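Local coordinates for GTPase activator-like protein (Chaetomium thermophilum, PDB 5HIU) that probably activates a GTPase as the full-length TSC2 protein, of which this chain is the helical N-terminal part, at residues 270-278 / 321-332; 253-261 / 310-318. All blocks are in the same frame, centred on the assembly; numbering follows the deposited sequence.

Interaction 1 (270-278 / 321-332); sequences WHTISIICR and KLLRKTAEKGYP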
loop_
_atom_site.group_PDB
_atom_site.type_symbol
_atom_site.label_atom_id
_atom_site.label_comp_id
_atom_site.label_asym_id
_atom_site.label_seq_id
_atom_site.Cartn_x
_atom_site.Cartn_y
_atom_site.Cartn_z
ATOM N N TRP A 270 2.605 -9.412 -1.714
ATOM C CA TRP A 270 2.308 -10.675 -1.093
ATOM C C TRP A 270 2.780 -10.578 0.350
ATOM O O TRP A 270 2.106 -11.034 1.288
ATOM C CB TRP A 270 2.958 -11.849 -1.817
ATOM C CG TRP A 270 2.889 -13.018 -0.961
ATOM C CD1 TRP A 270 3.915 -13.624 -0.332
ATOM C CD2 TRP A 270 1.701 -13.664 -0.526
ATOM N NE1 TRP A 270 3.446 -14.638 0.459
ATOM C CE2 TRP A 270 2.082 -14.673 0.367
ATOM C CE3 TRP A 270 0.347 -13.478 -0.795
ATOM C CZ2 TRP A 270 1.164 -15.514 0.972
ATOM C CZ3 TRP A 270 -0.569 -14.306 -0.180
ATOM C CH2 TRP A 270 -0.160 -15.319 0.677
ATOM N N HIS A 271 3.928 -9.937 0.540
ATOM C CA HIS A 271 4.481 -9.797 1.892
ATOM C C HIS A 271 3.456 -9.136 2.802
ATOM O O HIS A 271 3.128 -9.607 3.896
ATOM C CB HIS A 271 5.768 -8.995 1.847
ATOM C CG HIS A 271 6.563 -9.096 3.099
ATOM N ND1 HIS A 271 6.360 -8.259 4.178
ATOM C CD2 HIS A 271 7.549 -9.948 3.460
ATOM C CE1 HIS A 271 7.192 -8.584 5.146
ATOM N NE2 HIS A 271 7.927 -9.603 4.734
ATOM N N THR A 272 2.898 -8.049 2.314
ATOM C CA THR A 272 1.907 -7.335 3.086
ATOM C C THR A 272 0.644 -8.167 3.254
ATOM O O THR A 272 0.064 -8.189 4.340
ATOM C CB THR A 272 1.632 -5.951 2.472
ATOM O OG1 THR A 272 2.876 -5.245 2.349
ATOM C CG2 THR A 272 0.722 -5.156 3.342
ATOM N N ILE A 273 0.225 -8.871 2.209
ATOM C CA ILE A 273 -0.979 -9.684 2.325
ATOM C C ILE A 273 -0.703 -10.829 3.298
ATOM O O ILE A 273 -1.626 -11.254 4.008
ATOM C CB ILE A 273 -1.472 -10.206 0.953
ATOM C CG1 ILE A 273 -2.068 -9.067 0.135
ATOM C CG2 ILE A 273 -2.555 -11.270 1.098
ATOM C CD1 ILE A 273 -2.154 -9.395 -1.341
ATOM N N SER A 274 0.542 -11.331 3.346
ATOM C CA SER A 274 0.821 -12.475 4.205
ATOM C C SER A 274 0.637 -12.060 5.643
ATOM O O SER A 274 -0.033 -12.755 6.423
ATOM C CB SER A 274 2.213 -13.070 3.980
ATOM O OG SER A 274 3.197 -12.057 3.921
ATOM N N ILE A 275 1.199 -10.904 5.987
ATOM C CA ILE A 275 1.068 -10.383 7.338
ATOM C C ILE A 275 -0.410 -10.363 7.696
ATOM O O ILE A 275 -0.818 -10.947 8.696
ATOM C CB ILE A 275 1.686 -8.984 7.465
ATOM C CG1 ILE A 275 3.213 -9.093 7.406
ATOM C CG2 ILE A 275 1.251 -8.327 8.759
ATOM C CD1 ILE A 275 3.929 -7.845 6.926
ATOM N N ILE A 276 -1.219 -9.728 6.859
ATOM C CA ILE A 276 -2.651 -9.622 7.139
ATOM C C ILE A 276 -3.299 -11.009 7.329
ATOM O O ILE A 276 -4.166 -11.202 8.204
ATOM C CB ILE A 276 -3.391 -8.867 6.017
ATOM C CG1 ILE A 276 -2.863 -7.442 5.903
ATOM C CG2 ILE A 276 -4.894 -8.840 6.288
ATOM C CD1 ILE A 276 -3.280 -6.726 4.642
ATOM N N CYS A 277 -2.886 -11.957 6.494
ATOM C CA CYS A 277 -3.453 -13.303 6.520
ATOM C C CYS A 277 -3.145 -14.044 7.816
ATOM O O CYS A 277 -4.001 -14.757 8.349
ATOM C CB CYS A 277 -2.957 -14.109 5.327
ATOM S SG CYS A 277 -3.956 -13.782 3.865
ATOM N N ARG A 278 -1.927 -13.855 8.320
ATOM C CA ARG A 278 -1.505 -14.487 9.553
ATOM C C ARG A 278 -1.979 -13.745 10.810
ATOM O O ARG A 278 -1.472 -13.989 11.899
ATOM C CB ARG A 278 0.014 -14.618 9.555
ATOM C CG ARG A 278 0.534 -15.620 8.543
ATOM C CD ARG A 278 2.049 -15.587 8.491
ATOM N NE ARG A 278 2.492 -14.372 7.818
ATOM C CZ ARG A 278 3.646 -13.748 8.035
ATOM N NH1 ARG A 278 4.514 -14.210 8.925
ATOM N NH2 ARG A 278 3.930 -12.639 7.356
ATOM N N LYS A 321 -1.729 -18.465 -3.929
ATOM C CA LYS A 321 -0.584 -18.287 -3.046
ATOM C C LYS A 321 -0.957 -18.702 -1.609
ATOM O O LYS A 321 -0.230 -19.463 -0.969
ATOM C CB LYS A 321 -0.107 -16.838 -3.138
ATOM C CG LYS A 321 1.257 -16.553 -2.533
ATOM C CD LYS A 321 2.417 -17.273 -3.212
ATOM C CE LYS A 321 3.711 -17.096 -2.409
ATOM N NZ LYS A 321 4.767 -18.089 -2.762
ATOM N N LEU A 322 -2.118 -18.259 -1.132
ATOM C CA LEU A 322 -2.566 -18.633 0.191
ATOM C C LEU A 322 -2.687 -20.134 0.365
ATOM O O LEU A 322 -2.186 -20.676 1.339
ATOM C CB LEU A 322 -3.907 -17.980 0.530
ATOM C CG LEU A 322 -4.313 -18.047 2.014
ATOM C CD1 LEU A 322 -3.162 -17.712 2.956
ATOM C CD2 LEU A 322 -5.466 -17.104 2.304
ATOM N N LEU A 323 -3.317 -20.806 -0.592
ATOM C CA LEU A 323 -3.551 -22.246 -0.515
ATOM C C LEU A 323 -2.298 -23.121 -0.437
ATOM O O LEU A 323 -2.420 -24.314 -0.209
ATOM C CB LEU A 323 -4.377 -22.710 -1.705
ATOM C CG LEU A 323 -5.845 -22.303 -1.646
ATOM C CD1 LEU A 323 -6.445 -22.316 -3.037
ATOM C CD2 LEU A 323 -6.633 -23.218 -0.726
ATOM N N ARG A 324 -1.106 -22.572 -0.644
ATOM C CA ARG A 324 0.114 -23.341 -0.405
ATOM C C ARG A 324 0.521 -23.302 1.067
ATOM O O ARG A 324 1.508 -23.944 1.466
ATOM C CB ARG A 324 1.266 -22.786 -1.213
ATOM C CG ARG A 324 1.000 -22.591 -2.684
ATOM C CD ARG A 324 2.262 -22.031 -3.305
ATOM N NE ARG A 324 2.065 -21.720 -4.707
ATOM C CZ ARG A 324 1.997 -22.628 -5.674
ATOM N NH1 ARG A 324 2.110 -23.924 -5.394
ATOM N NH2 ARG A 324 1.807 -22.234 -6.934
ATOM N N LYS A 325 -0.216 -22.546 1.875
ATOM C CA LYS A 325 0.132 -22.387 3.270
ATOM C C LYS A 325 -0.588 -23.360 4.197
ATOM O O LYS A 325 -1.555 -24.026 3.809
ATOM C CB LYS A 325 -0.120 -20.953 3.694
ATOM C CG LYS A 325 0.515 -19.923 2.775
ATOM C CD LYS A 325 2.023 -20.071 2.659
ATOM C CE LYS A 325 2.552 -19.044 1.683
ATOM N NZ LYS A 325 4.031 -18.999 1.666
ATOM N N THR A 326 -0.071 -23.429 5.427
ATOM C CA THR A 326 -0.477 -24.402 6.454
ATOM C C THR A 326 -0.743 -23.700 7.784
ATOM O O THR A 326 -0.065 -22.728 8.115
ATOM C CB THR A 326 0.653 -25.411 6.737
ATOM O OG1 THR A 326 1.796 -24.698 7.228
ATOM C CG2 THR A 326 1.021 -26.201 5.476
ATOM N N ALA A 327 -1.693 -24.225 8.559
ATOM C CA ALA A 327 -2.058 -23.655 9.868
ATOM C C ALA A 327 -0.848 -23.382 10.766
ATOM O O ALA A 327 -0.844 -22.405 11.519
ATOM C CB ALA A 327 -3.032 -24.575 10.588
ATOM N N GLU A 328 0.158 -24.255 10.683
ATOM C CA GLU A 328 1.405 -24.131 11.449
ATOM C C GLU A 328 2.193 -22.901 11.044
ATOM O O GLU A 328 2.643 -22.138 11.900
ATOM C CB GLU A 328 2.287 -25.364 11.243
ATOM C CG GLU A 328 1.694 -26.655 11.786
ATOM C CD GLU A 328 1.876 -27.829 10.840
ATOM O OE1 GLU A 328 1.609 -27.666 9.625
ATOM O OE2 GLU A 328 2.272 -28.918 11.314
ATOM N N LYS A 329 2.364 -22.710 9.738
ATOM C CA LYS A 329 2.991 -21.492 9.220
ATOM C C LYS A 329 2.211 -20.237 9.661
ATOM O O LYS A 329 2.701 -19.107 9.534
ATOM C CB LYS A 329 3.096 -21.543 7.695
ATOM C CG LYS A 329 4.087 -22.563 7.153
ATOM C CD LYS A 329 3.920 -22.724 5.648
ATOM C CE LYS A 329 4.651 -23.943 5.117
ATOM N NZ LYS A 329 4.428 -24.074 3.649
ATOM N N GLY A 330 0.998 -20.454 10.173
ATOM C CA GLY A 330 0.197 -19.413 10.801
ATOM C C GLY A 330 -0.937 -18.940 9.914
ATOM O O GLY A 330 -1.669 -18.033 10.299
ATOM N N TYR A 331 -1.091 -19.564 8.739
ATOM C CA TYR A 331 -2.024 -19.089 7.716
ATOM C C TYR A 331 -3.389 -19.740 7.873
ATOM O O TYR A 331 -3.468 -20.903 8.248
ATOM C CB TYR A 331 -1.482 -19.369 6.309
ATOM C CG TYR A 331 -0.215 -18.613 5.948
ATOM C CD1 TYR A 331 1.036 -19.084 6.338
ATOM C CD2 TYR A 331 -0.264 -17.444 5.190
ATOM C CE1 TYR A 331 2.202 -18.408 5.994
ATOM C CE2 TYR A 331 0.898 -16.754 4.844
ATOM C CZ TYR A 331 2.132 -17.236 5.251
ATOM O OH TYR A 331 3.296 -16.565 4.914
ATOM N N PRO A 332 -4.468 -18.995 7.560
ATOM C CA PRO A 332 -5.816 -19.520 7.685
ATOM C C PRO A 332 -6.117 -20.508 6.578
ATOM O O PRO A 332 -5.707 -20.303 5.438
ATOM C CB PRO A 332 -6.692 -18.279 7.504
ATOM C CG PRO A 332 -5.928 -17.437 6.554
ATOM C CD PRO A 332 -4.459 -17.723 6.810
#
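Arg278 and Tyr331 bring their CA atoms to 5.0 Å just where helix 266-277 has ended, whereas the CA atoms of Trp270 and Lys321, near the end of helix 302-322, stand 8.4 Å apart. Two aromatic rings carry the contact, each gripped from both sides. The Trp270 indole, swung anti to its own backbone nitrogen (chi1 166°), has Lys321 CG 3.4 Å from the centroid of its six-membered ring, squarely over that face, with Ser274 CB near the rim of the opposite one. Lys321 then bends at chi2 and runs on over the indole, CE coming 3.8 Å from Trp270 NE1.

Helices 266-277 and 302-322, with helix 281-294 between them in the chain, belong to an array of stacked helices consistent with an alpha-solenoid; they are joined partly through the connection that follows helix 302-322, folded back against the C-terminal end of helix 266-277. In that connection Tyr331 offers one ring face to Arg278 CG, 3.8 Å from its centroid, and the other to Lys325 CG. The arginine runs alongside the tyrosine in the same direction, its guanidinium turned 23° from the ring plane, and a weak bond from Arg278 NE to Ser274 O (3.3 Å) helps fix it. Deeper in, Cys277 SG rests on Leu322 CD2 at 4.0 Å, while Pro332 CD sits 3.4 Å from Cys277 O.

Interaction 2 (253-261 / 310-318); sequences QVLSSIHCL and RDVRGALSV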
loop_
_atom_site.group_PDB
_atom_site.type_symbol
_atom_site.label_atom_id
_atom_site.label_comp_id
_atom_site.label_asym_id
_atom_site.label_seq_id
_atom_site.Cartn_x
_atom_site.Cartn_y
_atom_site.Cartn_z
ATOM N N GLN A 253 -8.916 -5.854 -1.586
ATOM C CA GLN A 253 -9.173 -5.466 -2.980
ATOM C C GLN A 253 -7.910 -4.855 -3.573
ATOM O O GLN A 253 -7.390 -5.328 -4.593
ATOM C CB GLN A 253 -10.296 -4.439 -3.111
ATOM C CG GLN A 253 -11.686 -5.025 -3.190
ATOM C CD GLN A 253 -12.685 -4.059 -3.800
ATOM O OE1 GLN A 253 -12.585 -2.846 -3.610
ATOM N NE2 GLN A 253 -13.664 -4.592 -4.530
ATOM N N VAL A 254 -7.402 -3.812 -2.933
ATOM C CA VAL A 254 -6.380 -3.028 -3.598
ATOM C C VAL A 254 -5.114 -3.834 -3.720
ATOM O O VAL A 254 -4.535 -3.923 -4.807
ATOM C CB VAL A 254 -6.133 -1.679 -2.909
ATOM C CG1 VAL A 254 -4.851 -1.039 -3.403
ATOM C CG2 VAL A 254 -7.312 -0.760 -3.163
ATOM N N LEU A 255 -4.687 -4.420 -2.609
ATOM C CA LEU A 255 -3.478 -5.281 -2.580
ATOM C C LEU A 255 -3.562 -6.515 -3.484
ATOM O O LEU A 255 -2.577 -6.857 -4.136
ATOM C CB LEU A 255 -3.231 -5.787 -1.181
ATOM C CG LEU A 255 -2.890 -4.720 -0.188
ATOM C CD1 LEU A 255 -3.269 -5.202 1.203
ATOM C CD2 LEU A 255 -1.414 -4.408 -0.302
ATOM N N SER A 256 -4.722 -7.171 -3.507
ATOM C CA SER A 256 -4.925 -8.328 -4.384
ATOM C C SER A 256 -4.826 -7.932 -5.836
ATOM O O SER A 256 -4.360 -8.692 -6.662
ATOM C CB SER A 256 -6.280 -8.988 -4.146
ATOM O OG SER A 256 -6.216 -9.808 -2.992
ATOM N N SER A 257 -5.261 -6.723 -6.131
ATOM C CA SER A 257 -5.198 -6.216 -7.480
ATOM C C SER A 257 -3.764 -5.874 -7.859
ATOM O O SER A 257 -3.308 -6.213 -8.938
ATOM C CB SER A 257 -6.152 -5.030 -7.622
ATOM O OG SER A 257 -7.499 -5.487 -7.453
ATOM N N ILE A 258 -3.036 -5.216 -6.975
ATOM C CA ILE A 258 -1.651 -4.869 -7.279
ATOM C C ILE A 258 -0.872 -6.154 -7.465
ATOM O O ILE A 258 -0.068 -6.284 -8.385
ATOM C CB ILE A 258 -1.023 -4.035 -6.162
ATOM C CG1 ILE A 258 -1.588 -2.620 -6.178
ATOM C CG2 ILE A 258 0.486 -3.975 -6.318
ATOM C CD1 ILE A 258 -1.509 -1.929 -4.825
ATOM N N HIS A 259 -1.136 -7.094 -6.563
ATOM C CA HIS A 259 -0.514 -8.417 -6.574
ATOM C C HIS A 259 -0.635 -9.086 -7.909
ATOM O O HIS A 259 0.325 -9.642 -8.426
ATOM C CB HIS A 259 -1.201 -9.307 -5.555
ATOM C CG HIS A 259 -0.662 -10.694 -5.504
ATOM N ND1 HIS A 259 0.635 -10.975 -5.138
ATOM C CD2 HIS A 259 -1.257 -11.883 -5.733
ATOM C CE1 HIS A 259 0.821 -12.281 -5.163
ATOM N NE2 HIS A 259 -0.310 -12.854 -5.529
ATOM N N CYS A 260 -1.842 -9.054 -8.442
ATOM C CA CYS A 260 -2.101 -9.654 -9.713
ATOM C C CYS A 260 -1.572 -8.774 -10.838
ATOM O O CYS A 260 -0.686 -9.189 -11.585
ATOM C CB CYS A 260 -3.588 -9.885 -9.882
ATOM S SG CYS A 260 -3.855 -10.924 -11.309
ATOM N N LEU A 261 -2.090 -7.545 -10.911
ATOM C CA LEU A 261 -1.921 -6.669 -12.081
ATOM C C LEU A 261 -0.582 -5.972 -12.210
ATOM O O LEU A 261 -0.256 -5.564 -13.296
ATOM C CB LEU A 261 -3.008 -5.590 -12.109
ATOM C CG LEU A 261 -4.451 -6.102 -12.097
ATOM C CD1 LEU A 261 -5.448 -4.966 -11.984
ATOM C CD2 LEU A 261 -4.739 -6.909 -13.341
ATOM N N ARG A 310 -11.839 -7.671 -12.176
ATOM C CA ARG A 310 -10.592 -7.188 -11.588
ATOM C C ARG A 310 -10.396 -7.908 -10.270
ATOM O O ARG A 310 -9.415 -8.604 -10.089
ATOM C CB ARG A 310 -10.637 -5.661 -11.377
ATOM C CG ARG A 310 -9.710 -5.119 -10.286
ATOM C CD ARG A 310 -9.825 -3.606 -10.143
ATOM N NE ARG A 310 -11.173 -3.177 -9.763
ATOM C CZ ARG A 310 -11.550 -1.911 -9.579
ATOM N NH1 ARG A 310 -10.690 -0.915 -9.735
ATOM N NH2 ARG A 310 -12.802 -1.640 -9.232
ATOM N N ASP A 311 -11.376 -7.747 -9.383
ATOM C CA ASP A 311 -11.372 -8.351 -8.052
ATOM C C ASP A 311 -11.216 -9.866 -8.095
ATOM O O ASP A 311 -10.480 -10.446 -7.292
ATOM C CB ASP A 311 -12.669 -8.033 -7.291
ATOM C CG ASP A 311 -12.903 -6.538 -7.098
ATOM O OD1 ASP A 311 -11.932 -5.763 -6.890
ATOM O OD2 ASP A 311 -14.084 -6.139 -7.142
ATOM N N VAL A 312 -11.923 -10.505 -9.018
ATOM C CA VAL A 312 -11.893 -11.958 -9.120
ATOM C C VAL A 312 -10.503 -12.481 -9.474
ATOM O O VAL A 312 -10.031 -13.421 -8.842
ATOM C CB VAL A 312 -12.925 -12.475 -10.136
ATOM C CG1 VAL A 312 -12.763 -13.971 -10.344
ATOM C CG2 VAL A 312 -14.334 -12.168 -9.654
ATOM N N ARG A 313 -9.850 -11.873 -10.461
ATOM C CA ARG A 313 -8.531 -12.330 -10.901
ATOM C C ARG A 313 -7.473 -12.189 -9.819
ATOM O O ARG A 313 -6.468 -12.918 -9.815
ATOM C CB ARG A 313 -8.039 -11.523 -12.088
ATOM C CG ARG A 313 -8.924 -11.533 -13.321
ATOM C CD ARG A 313 -8.207 -10.795 -14.430
ATOM N NE ARG A 313 -6.869 -11.356 -14.648
ATOM C CZ ARG A 313 -5.811 -10.673 -15.085
ATOM N NH1 ARG A 313 -5.896 -9.370 -15.362
ATOM N NH2 ARG A 313 -4.646 -11.298 -15.235
ATOM N N GLY A 314 -7.665 -11.212 -8.941
ATOM C CA GLY A 314 -6.707 -10.958 -7.888
ATOM C C GLY A 314 -6.867 -12.006 -6.825
ATOM O O GLY A 314 -5.885 -12.620 -6.412
ATOM N N ALA A 315 -8.120 -12.183 -6.396
ATOM C CA ALA A 315 -8.533 -13.226 -5.450
ATOM C C ALA A 315 -7.957 -14.575 -5.828
ATOM O O ALA A 315 -7.496 -15.314 -4.972
ATOM C CB ALA A 315 -10.049 -13.325 -5.383
ATOM N N LEU A 316 -7.983 -14.890 -7.113
ATOM C CA LEU A 316 -7.381 -16.115 -7.607
ATOM C C LEU A 316 -5.888 -16.120 -7.315
ATOM O O LEU A 316 -5.336 -17.102 -6.823
ATOM C CB LEU A 316 -7.603 -16.248 -9.123
ATOM C CG LEU A 316 -8.788 -17.083 -9.634
ATOM C CD1 LEU A 316 -10.067 -16.925 -8.821
ATOM C CD2 LEU A 316 -9.044 -16.750 -11.099
ATOM N N SER A 317 -5.240 -15.019 -7.649
ATOM C CA SER A 317 -3.803 -14.894 -7.506
ATOM C C SER A 317 -3.419 -15.110 -6.047
ATOM O O SER A 317 -2.494 -15.869 -5.727
ATOM C CB SER A 317 -3.374 -13.489 -7.955
ATOM O OG SER A 317 -1.986 -13.419 -8.203
ATOM N N VAL A 318 -4.144 -14.431 -5.169
ATOM C CA VAL A 318 -3.817 -14.425 -3.753
ATOM C C VAL A 318 -4.201 -15.763 -3.150
ATOM O O VAL A 318 -3.508 -16.277 -2.275
ATOM C CB VAL A 318 -4.506 -13.243 -3.014
ATOM C CG1 VAL A 318 -4.433 -13.421 -1.516
ATOM C CG2 VAL A 318 -3.861 -11.924 -3.404
#
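Ser256 and Gly314 mark the crossing of helices 245-261 and 302-322, their CA atoms 4.7 Å apart and the axes of the short segments 7.9 Å apart at an angle of 76°. So close an approach is possible because Gly314 presents bare backbone: its CA lies 3.5 Å from Ser256 O, and Cys260 CB packs on it from one turn further along. This steep crossing at a glycine belongs to the helical array of the TSC2 N-terminus; Ser256 also meets Leu289 of helix 281-294.

His259 carries the contact towards the C-terminal end of helix 245-261. With chi1 at 179° the ring heads for Ser317 and Val318. His259 CB passes 4.3 Å from Val318 CG2, and CG stays near that same methyl. His259 CD2 then reaches 3.0 Å from Ser317 OG and also touches Val318 CG2, while NE2, at the tip, is 3.2 Å from the same hydroxyl oxygen. The remaining ring carbon, CE1, faces Trp270, so the imidazole sits between helix 302-322 and helix 266-277.

Beside it, Cys260 SG lies over one face of the Arg313 guanidinium, and Leu261 CD2 meets NH1 of that group. At the other end of the crossing, Gln253 NE2 stands 3.1 Å from Asp311 OD2, the amide and carboxylate planes 30° apart. Arg310 lays its CG against Ser257 OG; its guanidinium pairs chiefly with Asp307. The chemistry is that of a tight crossing of small groups with polar flanks, where Arg310 NE, 3.9 Å from Asp311 OD1 with no N-H aimed at it, may pull weakly on that carboxylate.

How the interactions relate
Interactions 1 and 2 lie about 15 Å apart, centre to centre, and share helix 302-322: interaction 2 uses its middle, interaction 1 its last residues and the connection beyond. Their first segments sit on helices 245-261 and 266-277, consecutive in the chain, so the order is 253-261, 270-278, 310-318, 321-332 and the two contacts interleave. They also meet directly: Ile273 CD1 packs on Val318 CG2 at 3.7 Å, and Ile273 and Ile276 both lie on Leu255. One later helix is thereby packed against two successive earlier ones, so the two contacts share a patch of apolar packing within the DUF3384 family region, consistent with an alpha-solenoid architecture for the TSC2 N-terminus.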